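Local coordinates for peptide ABC transporter permease (Staphylococcus hominis, PDB 6EXS), which probably imports peptides, including a thioalcohol-conjugated malodour precursor, across the cell membrane as a POT-family member of the major facilitator superfamily, at residues 16-21 with 202-206; 63-68 with 445-449; 268-272 with 285-289. One frame throughout, in Å; residues are numbered along the deposited sequence.

Contact 1: 16-21 with 202-206; sequences RGLGVL and KNLGS
Residues 16-21 lie on helix 16-44. They meet the last turn of helix 178-204, where Asn203 and Leu204 are helical. The CA atoms come closest at Gly17 and Asn203, 4.7 Å apart. Gly205 ends that helix with positive phi. At Arg16 the aliphatic part of the side chain lies against the Asn203 side chain. Gly17 follows where the backbones are nearest, with its CA 3.7 Å from Leu204 CD2. A CB at Gly17 would clash with that methyl. One water accepts from Gly17 N at 2.8 Å and donates to Asn203 O at 2.7 Å. Val20, chi1 t, points toward 202-206 and packs against the Asn203 side chain. Leu21 (m, t) brings CD1 to 4.0 Å from Leu204 CD2 (m, t); behind it lies helix 110-137. In the POT fold this joins the first and sixth transmembrane helices of the N-terminal bundle. The helices thus meet by van der Waals packing, and the water satisfies both Gly17 N and Asn203 O.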
loop_
_atom_site.group_PDB
_atom_site.type_symbol
_atom_site.label_atom_id
_atom_site.label_comp_id
_atom_site.label_asym_id
_atom_site.label_seq_id
_atom_site.Cartn_x
_atom_site.Cartn_y
_atom_site.Cartn_z
ATOM N N ARG A 16 7.153 15.920 -20.512
ATOM C CA ARG A 16 8.201 16.336 -19.543
ATOM C C ARG A 16 7.749 16.303 -18.081
ATOM O O ARG A 16 8.567 16.066 -17.183
ATOM C CB ARG A 16 8.791 17.705 -19.893
ATOM C CG ARG A 16 10.279 17.798 -19.587
ATOM C CD ARG A 16 10.881 19.156 -19.914
ATOM N NE ARG A 16 10.662 19.520 -21.312
ATOM C CZ ARG A 16 11.455 19.161 -22.316
ATOM N NH1 ARG A 16 12.550 18.447 -22.085
ATOM N NH2 ARG A 16 11.164 19.523 -23.559
ATOM N N GLY A 17 6.445 16.502 -17.879
ATOM C CA GLY A 17 5.779 16.439 -16.586
ATOM C C GLY A 17 5.877 15.077 -15.921
ATOM O O GLY A 17 5.798 15.001 -14.692
ATOM N N LEU A 18 6.054 13.983 -16.717
ATOM C CA LEU A 18 6.249 12.634 -16.169
ATOM C C LEU A 18 7.604 12.595 -15.430
ATOM O O LEU A 18 7.693 11.975 -14.373
ATOM C CB LEU A 18 6.168 11.514 -17.242
ATOM C CG LEU A 18 6.329 10.064 -16.710
ATOM C CD1 LEU A 18 5.136 9.633 -15.859
ATOM C CD2 LEU A 18 6.533 9.078 -17.823
ATOM N N GLY A 19 8.608 13.298 -15.970
ATOM C CA GLY A 19 9.936 13.420 -15.377
ATOM C C GLY A 19 9.910 14.118 -14.036
ATOM O O GLY A 19 10.520 13.642 -13.074
ATOM N N VAL A 20 9.143 15.222 -13.957
ATOM C CA VAL A 20 8.959 16.004 -12.736
ATOM C C VAL A 20 8.312 15.120 -11.675
ATOM O O VAL A 20 8.861 15.014 -10.585
ATOM C CB VAL A 20 8.170 17.324 -12.992
ATOM C CG1 VAL A 20 7.930 18.103 -11.697
ATOM C CG2 VAL A 20 8.895 18.201 -14.002
ATOM N N LEU A 21 7.214 14.414 -12.028
ATOM C CA LEU A 21 6.445 13.565 -11.105
ATOM C C LEU A 21 7.135 12.247 -10.746
ATOM O O LEU A 21 6.869 11.711 -9.656
ATOM C CB LEU A 21 5.013 13.341 -11.593
ATOM C CG LEU A 21 4.203 14.645 -11.745
ATOM C CD1 LEU A 21 2.836 14.380 -12.256
ATOM C CD2 LEU A 21 4.160 15.467 -10.451
ATOM N N LYS A 202 5.510 25.097 -15.495
ATOM C CA LYS A 202 5.640 25.013 -16.954
ATOM C C LYS A 202 5.419 23.595 -17.531
ATOM O O LYS A 202 4.931 23.469 -18.664
ATOM C CB LYS A 202 6.970 25.623 -17.457
ATOM C CG LYS A 202 8.250 24.967 -16.953
ATOM C CD LYS A 202 9.362 25.043 -17.999
ATOM C CE LYS A 202 10.625 24.365 -17.527
ATOM N NZ LYS A 202 11.700 24.430 -18.554
ATOM N N ASN A 203 5.753 22.545 -16.760
ATOM C CA ASN A 203 5.645 21.147 -17.189
ATOM C C ASN A 203 4.236 20.531 -17.089
ATOM O O ASN A 203 3.924 19.619 -17.853
ATOM C CB ASN A 203 6.652 20.281 -16.427
ATOM C CG ASN A 203 8.095 20.683 -16.631
ATOM O OD1 ASN A 203 8.513 21.801 -16.327
ATOM N ND2 ASN A 203 8.904 19.763 -17.114
ATOM N N LEU A 204 3.404 21.001 -16.145
ATOM C CA LEU A 204 2.065 20.442 -15.898
ATOM C C LEU A 204 0.910 21.378 -16.302
ATOM O O LEU A 204 -0.227 20.921 -16.453
ATOM C CB LEU A 204 1.912 19.975 -14.421
ATOM C CG LEU A 204 3.047 19.126 -13.816
ATOM C CD1 LEU A 204 2.909 19.034 -12.304
ATOM C CD2 LEU A 204 3.103 17.739 -14.429
ATOM N N GLY A 205 1.230 22.655 -16.509
ATOM C CA GLY A 205 0.299 23.694 -16.928
ATOM C C GLY A 205 -0.986 23.780 -16.134
ATOM O O GLY A 205 -0.960 23.865 -14.901
ATOM N N SER A 206 -2.115 23.743 -16.852
ATOM C CA SER A 206 -3.471 23.837 -16.309
ATOM C C SER A 206 -4.034 22.528 -15.743
ATOM O O SER A 206 -5.065 22.564 -15.069
ATOM C CB SER A 206 -4.416 24.373 -17.377
ATOM O OG SER A 206 -4.437 23.500 -18.493
HETATM O O HOH W 1 4.582 17.636 -19.596
#

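Contact 2: 63-68 with 445-449; sequences MSVYGA and QAING
Both segments are regular helix, 63-68 within helix 56-72 and 445-449 within helix 430-451. They run nearly antiparallel, with 156° between their N-to-C directions and a signed crossing angle of -156°. Their axes approach to 7.4 Å. The register is set by Ala68 and Gln445, whose CA atoms are 4.8 Å apart. Small residues permit this short spacing. Ala68 CB lies 3.6 Å from Ala446 N and 4.2 Å from Ala446 CB. Ser64 CB sits 3.5 Å from Gly449 N, and Val65 CG2 is 4.0 Å from Gly449 CA. A CB on Gly449 would clash with that methyl of Val65. Gln445 points toward helix 56-72 and folds over it with chi1 and chi2 both m and chi3 at 65°. Its NE2 ends 3.7 Å from Gly67 CA, where a CB would clash. Its OE1 accepts two weak hydrogen bonds, from Ser64 OG at 3.3 Å and from Asn448 ND2 at 3.3 Å. Asn448 has its strongest polar partner outside, in Ser300. Ser64 OG also has a weak hydrogen bond with Asn307. The nearest atoms of the bound conjugated peptide and the Gln445 side chain are about 7 Å apart. This is close helix packing across the interface of the two six-helix bundles of the major facilitator fold, between the second and eleventh transmembrane helices, beside the substrate cavity.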
loop_
_atom_site.group_PDB
_atom_site.type_symbol
_atom_site.label_atom_id
_atom_site.label_comp_id
_atom_site.label_asym_id
_atom_site.label_seq_id
_atom_site.Cartn_x
_atom_site.Cartn_y
_atom_site.Cartn_z
ATOM N N MET A 63 1.486 -1.283 12.569
ATOM C CA MET A 63 2.003 -1.370 11.192
ATOM C C MET A 63 0.895 -1.625 10.142
ATOM O O MET A 63 0.836 -0.924 9.123
ATOM C CB MET A 63 3.112 -2.436 11.082
ATOM C CG MET A 63 4.408 -2.033 11.758
ATOM S SD MET A 63 5.253 -0.604 11.017
ATOM C CE MET A 63 6.067 -1.390 9.636
ATOM N N SER A 64 -0.008 -2.591 10.436
ATOM C CA SER A 64 -1.115 -2.991 9.575
ATOM C C SER A 64 -2.235 -1.960 9.535
ATOM O O SER A 64 -2.701 -1.622 8.454
ATOM C CB SER A 64 -1.642 -4.354 9.997
ATOM O OG SER A 64 -0.700 -5.350 9.649
ATOM N N VAL A 65 -2.652 -1.448 10.709
ATOM C CA VAL A 65 -3.707 -0.437 10.847
ATOM C C VAL A 65 -3.270 0.858 10.138
ATOM O O VAL A 65 -4.064 1.461 9.405
ATOM C CB VAL A 65 -4.122 -0.246 12.334
ATOM C CG1 VAL A 65 -5.043 0.958 12.526
ATOM C CG2 VAL A 65 -4.774 -1.513 12.883
ATOM N N TYR A 66 -1.988 1.224 10.295
ATOM C CA TYR A 66 -1.360 2.378 9.657
ATOM C C TYR A 66 -1.434 2.224 8.118
ATOM O O TYR A 66 -1.885 3.149 7.443
ATOM C CB TYR A 66 0.092 2.481 10.161
ATOM C CG TYR A 66 0.886 3.713 9.784
ATOM C CD1 TYR A 66 0.265 4.837 9.237
ATOM C CD2 TYR A 66 2.261 3.760 9.978
ATOM C CE1 TYR A 66 1.000 5.966 8.881
ATOM C CE2 TYR A 66 3.002 4.888 9.637
ATOM C CZ TYR A 66 2.367 5.988 9.095
ATOM O OH TYR A 66 3.110 7.099 8.801
ATOM N N GLY A 67 -1.044 1.050 7.606
ATOM C CA GLY A 67 -1.081 0.697 6.188
ATOM C C GLY A 67 -2.492 0.716 5.629
ATOM O O GLY A 67 -2.716 1.255 4.547
ATOM N N ALA A 68 -3.469 0.165 6.393
ATOM C CA ALA A 68 -4.894 0.146 6.044
ATOM C C ALA A 68 -5.446 1.571 5.954
ATOM O O ALA A 68 -6.216 1.863 5.034
ATOM C CB ALA A 68 -5.678 -0.648 7.084
ATOM N N GLN A 445 -5.098 -5.304 5.111
ATOM C CA GLN A 445 -4.326 -4.650 6.168
ATOM C C GLN A 445 -5.166 -4.397 7.433
ATOM O O GLN A 445 -4.627 -4.461 8.549
ATOM C CB GLN A 445 -3.685 -3.349 5.649
ATOM C CG GLN A 445 -2.389 -3.548 4.854
ATOM C CD GLN A 445 -1.188 -3.796 5.747
ATOM O OE1 GLN A 445 -1.098 -4.807 6.462
ATOM N NE2 GLN A 445 -0.206 -2.906 5.683
ATOM N N ALA A 446 -6.492 -4.146 7.252
ATOM C CA ALA A 446 -7.475 -3.947 8.332
ATOM C C ALA A 446 -7.698 -5.244 9.103
ATOM O O ALA A 446 -7.796 -5.197 10.327
ATOM C CB ALA A 446 -8.793 -3.445 7.771
ATOM N N ILE A 447 -7.770 -6.401 8.399
ATOM C CA ILE A 447 -7.907 -7.728 9.018
ATOM C C ILE A 447 -6.576 -8.060 9.737
ATOM O O ILE A 447 -6.593 -8.535 10.879
ATOM C CB ILE A 447 -8.313 -8.839 7.985
ATOM C CG1 ILE A 447 -9.552 -8.462 7.102
ATOM C CG2 ILE A 447 -8.514 -10.194 8.647
ATOM C CD1 ILE A 447 -10.832 -7.972 7.775
ATOM N N ASN A 448 -5.432 -7.776 9.072
ATOM C CA ASN A 448 -4.078 -7.994 9.605
ATOM C C ASN A 448 -3.835 -7.388 11.000
ATOM O O ASN A 448 -3.166 -8.026 11.812
ATOM C CB ASN A 448 -3.016 -7.516 8.623
ATOM C CG ASN A 448 -2.775 -8.458 7.484
ATOM O OD1 ASN A 448 -3.225 -9.604 7.498
ATOM N ND2 ASN A 448 -2.061 -7.991 6.459
ATOM N N GLY A 449 -4.404 -6.195 11.252
ATOM C CA GLY A 449 -4.309 -5.459 12.508
ATOM C C GLY A 449 -4.848 -6.209 13.713
ATOM O O GLY A 449 -4.400 -5.973 14.840
#

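Contact 3: 268-272 with 285-289; sequences FTTML and VKAFI
Apolar side-chain packing holds these two helical segments together. Segment 268-272 lies near the end of helix 249-273, and segment 285-289 lies near the start of helix 279-302. Their N-to-C directions differ by 156°, so they are nearly antiparallel. The axes stay 10.7 Å apart at closest approach, and the nearest CA atoms, of Leu272 and Val285, are 7.1 Å apart. Sizeable side chains fill this gap. Among the aliphatic contacts, Val285 (chi1 t) points toward the other helix. Its CG1 lies 3.9 Å from Leu272 CD2, 4.1 Å from Met271 CB and 3.9 Å from Phe268 CD1. Leu272 (m, t) turns its end inward, with CD2 4.3 Å from Lys286 CB and CD1 4.4 Å from Ile289 CD1. The aromatic contacts centre on Phe268, chi1 m and chi2 -74°. Ile289 (m, t) makes a CH-pi contact over one ring face: its CG1 is 3.9 Å from the ring centroid and 20° off the normal. Phe288 (chi1 t, chi2 84°) meets the same ring edge to edge, with Phe268 CZ 3.6 Å from Phe288 CD2. Polar groups lie at the margin. Lys286 leads its amine away to Ser283, and Leu272 O accepts from Arg282 near the turn between the helices. The pair forms a helical hairpin, joining the second linker helix of the POT fold to the seventh transmembrane helix. Helix 430-451 packs beside it, with Met433 and Val436 touching both Met271 and Phe288.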
loop_
_atom_site.group_PDB
_atom_site.type_symbol
_atom_site.label_atom_id
_atom_site.label_comp_id
_atom_site.label_asym_id
_atom_site.label_seq_id
_atom_site.Cartn_x
_atom_site.Cartn_y
_atom_site.Cartn_z
ATOM N N PHE A 268 -19.842 -2.739 -3.108
ATOM C CA PHE A 268 -20.485 -3.748 -3.953
ATOM C C PHE A 268 -22.015 -3.610 -3.947
ATOM O O PHE A 268 -22.629 -3.736 -5.007
ATOM C CB PHE A 268 -20.021 -5.181 -3.617
ATOM C CG PHE A 268 -18.669 -5.572 -4.185
ATOM C CD1 PHE A 268 -18.515 -5.838 -5.543
ATOM C CD2 PHE A 268 -17.558 -5.701 -3.358
ATOM C CE1 PHE A 268 -17.265 -6.194 -6.066
ATOM C CE2 PHE A 268 -16.312 -6.060 -3.881
ATOM C CZ PHE A 268 -16.175 -6.304 -5.231
ATOM N N THR A 269 -22.612 -3.288 -2.774
ATOM C CA THR A 269 -24.057 -3.085 -2.599
ATOM C C THR A 269 -24.553 -1.901 -3.436
ATOM O O THR A 269 -25.513 -2.076 -4.184
ATOM C CB THR A 269 -24.433 -2.989 -1.109
ATOM O OG1 THR A 269 -23.983 -4.170 -0.437
ATOM C CG2 THR A 269 -25.925 -2.814 -0.884
ATOM N N THR A 270 -23.885 -0.721 -3.342
ATOM C CA THR A 270 -24.219 0.502 -4.104
ATOM C C THR A 270 -24.213 0.257 -5.622
ATOM O O THR A 270 -25.097 0.751 -6.322
ATOM C CB THR A 270 -23.272 1.655 -3.712
ATOM O OG1 THR A 270 -23.403 1.912 -2.313
ATOM C CG2 THR A 270 -23.538 2.936 -4.488
ATOM N N MET A 271 -23.221 -0.507 -6.116
ATOM C CA MET A 271 -23.074 -0.825 -7.533
ATOM C C MET A 271 -24.115 -1.821 -8.035
ATOM O O MET A 271 -24.674 -1.612 -9.114
ATOM C CB MET A 271 -21.646 -1.280 -7.852
ATOM C CG MET A 271 -20.670 -0.133 -7.881
ATOM S SD MET A 271 -19.081 -0.566 -8.603
ATOM C CE MET A 271 -18.251 -1.233 -7.171
ATOM N N LEU A 272 -24.409 -2.873 -7.246
ATOM C CA LEU A 272 -25.410 -3.883 -7.609
ATOM C C LEU A 272 -26.852 -3.355 -7.497
ATOM O O LEU A 272 -27.767 -3.966 -8.059
ATOM C CB LEU A 272 -25.245 -5.175 -6.771
ATOM C CG LEU A 272 -23.986 -6.044 -6.979
ATOM C CD1 LEU A 272 -23.830 -7.036 -5.843
ATOM C CD2 LEU A 272 -24.017 -6.792 -8.312
ATOM N N VAL A 285 -19.747 -6.838 -12.075
ATOM C CA VAL A 285 -19.581 -6.426 -10.669
ATOM C C VAL A 285 -19.578 -7.677 -9.776
ATOM O O VAL A 285 -18.663 -7.835 -8.967
ATOM C CB VAL A 285 -20.643 -5.376 -10.222
ATOM C CG1 VAL A 285 -20.570 -5.101 -8.718
ATOM C CG2 VAL A 285 -20.499 -4.078 -11.012
ATOM N N LYS A 286 -20.579 -8.576 -9.944
ATOM C CA LYS A 286 -20.645 -9.825 -9.177
ATOM C C LYS A 286 -19.482 -10.765 -9.534
ATOM O O LYS A 286 -19.023 -11.522 -8.676
ATOM C CB LYS A 286 -22.025 -10.514 -9.266
ATOM C CG LYS A 286 -22.520 -10.838 -10.667
ATOM C CD LYS A 286 -23.777 -11.691 -10.616
ATOM C CE LYS A 286 -24.308 -12.040 -11.985
ATOM N NZ LYS A 286 -25.260 -11.017 -12.485
ATOM N N ALA A 287 -18.966 -10.660 -10.779
ATOM C CA ALA A 287 -17.814 -11.421 -11.262
ATOM C C ALA A 287 -16.523 -10.970 -10.561
ATOM O O ALA A 287 -15.571 -11.748 -10.503
ATOM C CB ALA A 287 -17.668 -11.256 -12.765
ATOM N N PHE A 288 -16.497 -9.719 -10.034
ATOM C CA PHE A 288 -15.349 -9.154 -9.325
ATOM C C PHE A 288 -15.265 -9.609 -7.859
ATOM O O PHE A 288 -14.161 -9.667 -7.317
ATOM C CB PHE A 288 -15.287 -7.613 -9.443
ATOM C CG PHE A 288 -13.927 -7.047 -9.072
ATOM C CD1 PHE A 288 -12.899 -6.992 -10.005
ATOM C CD2 PHE A 288 -13.662 -6.615 -7.774
ATOM C CE1 PHE A 288 -11.633 -6.507 -9.650
ATOM C CE2 PHE A 288 -12.396 -6.136 -7.419
ATOM C CZ PHE A 288 -11.392 -6.079 -8.361
ATOM N N ILE A 289 -16.417 -9.931 -7.224
ATOM C CA ILE A 289 -16.507 -10.407 -5.832
ATOM C C ILE A 289 -15.476 -11.547 -5.552
ATOM O O ILE A 289 -14.706 -11.370 -4.608
ATOM C CB ILE A 289 -17.969 -10.764 -5.413
ATOM C CG1 ILE A 289 -18.832 -9.491 -5.313
ATOM C CG2 ILE A 289 -18.010 -11.554 -4.099
ATOM C CD1 ILE A 289 -20.358 -9.698 -5.434
#

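In the fold
The three contacts are separate sites. The centres of contacts 1 and 2 are about 34 Å apart, those of 1 and 3 about 36 Å, and those of 2 and 3 about 24 Å. Along the chain contacts 1 and 2 alternate, while contact 3 follows contact 1 and falls between the segments of contact 2. Helix 16-44 of contact 1 packs on Met63 and Tyr66, and helix 430-451 of contact 2 also reaches Met271 of contact 3. Contact 1 lies within the N-terminal bundle. Contact 3 joins the linker to the C-terminal bundle. Of the three, only contact 2 joins the two bundles, near the substrate, where an alternating-access transporter would be expected to move.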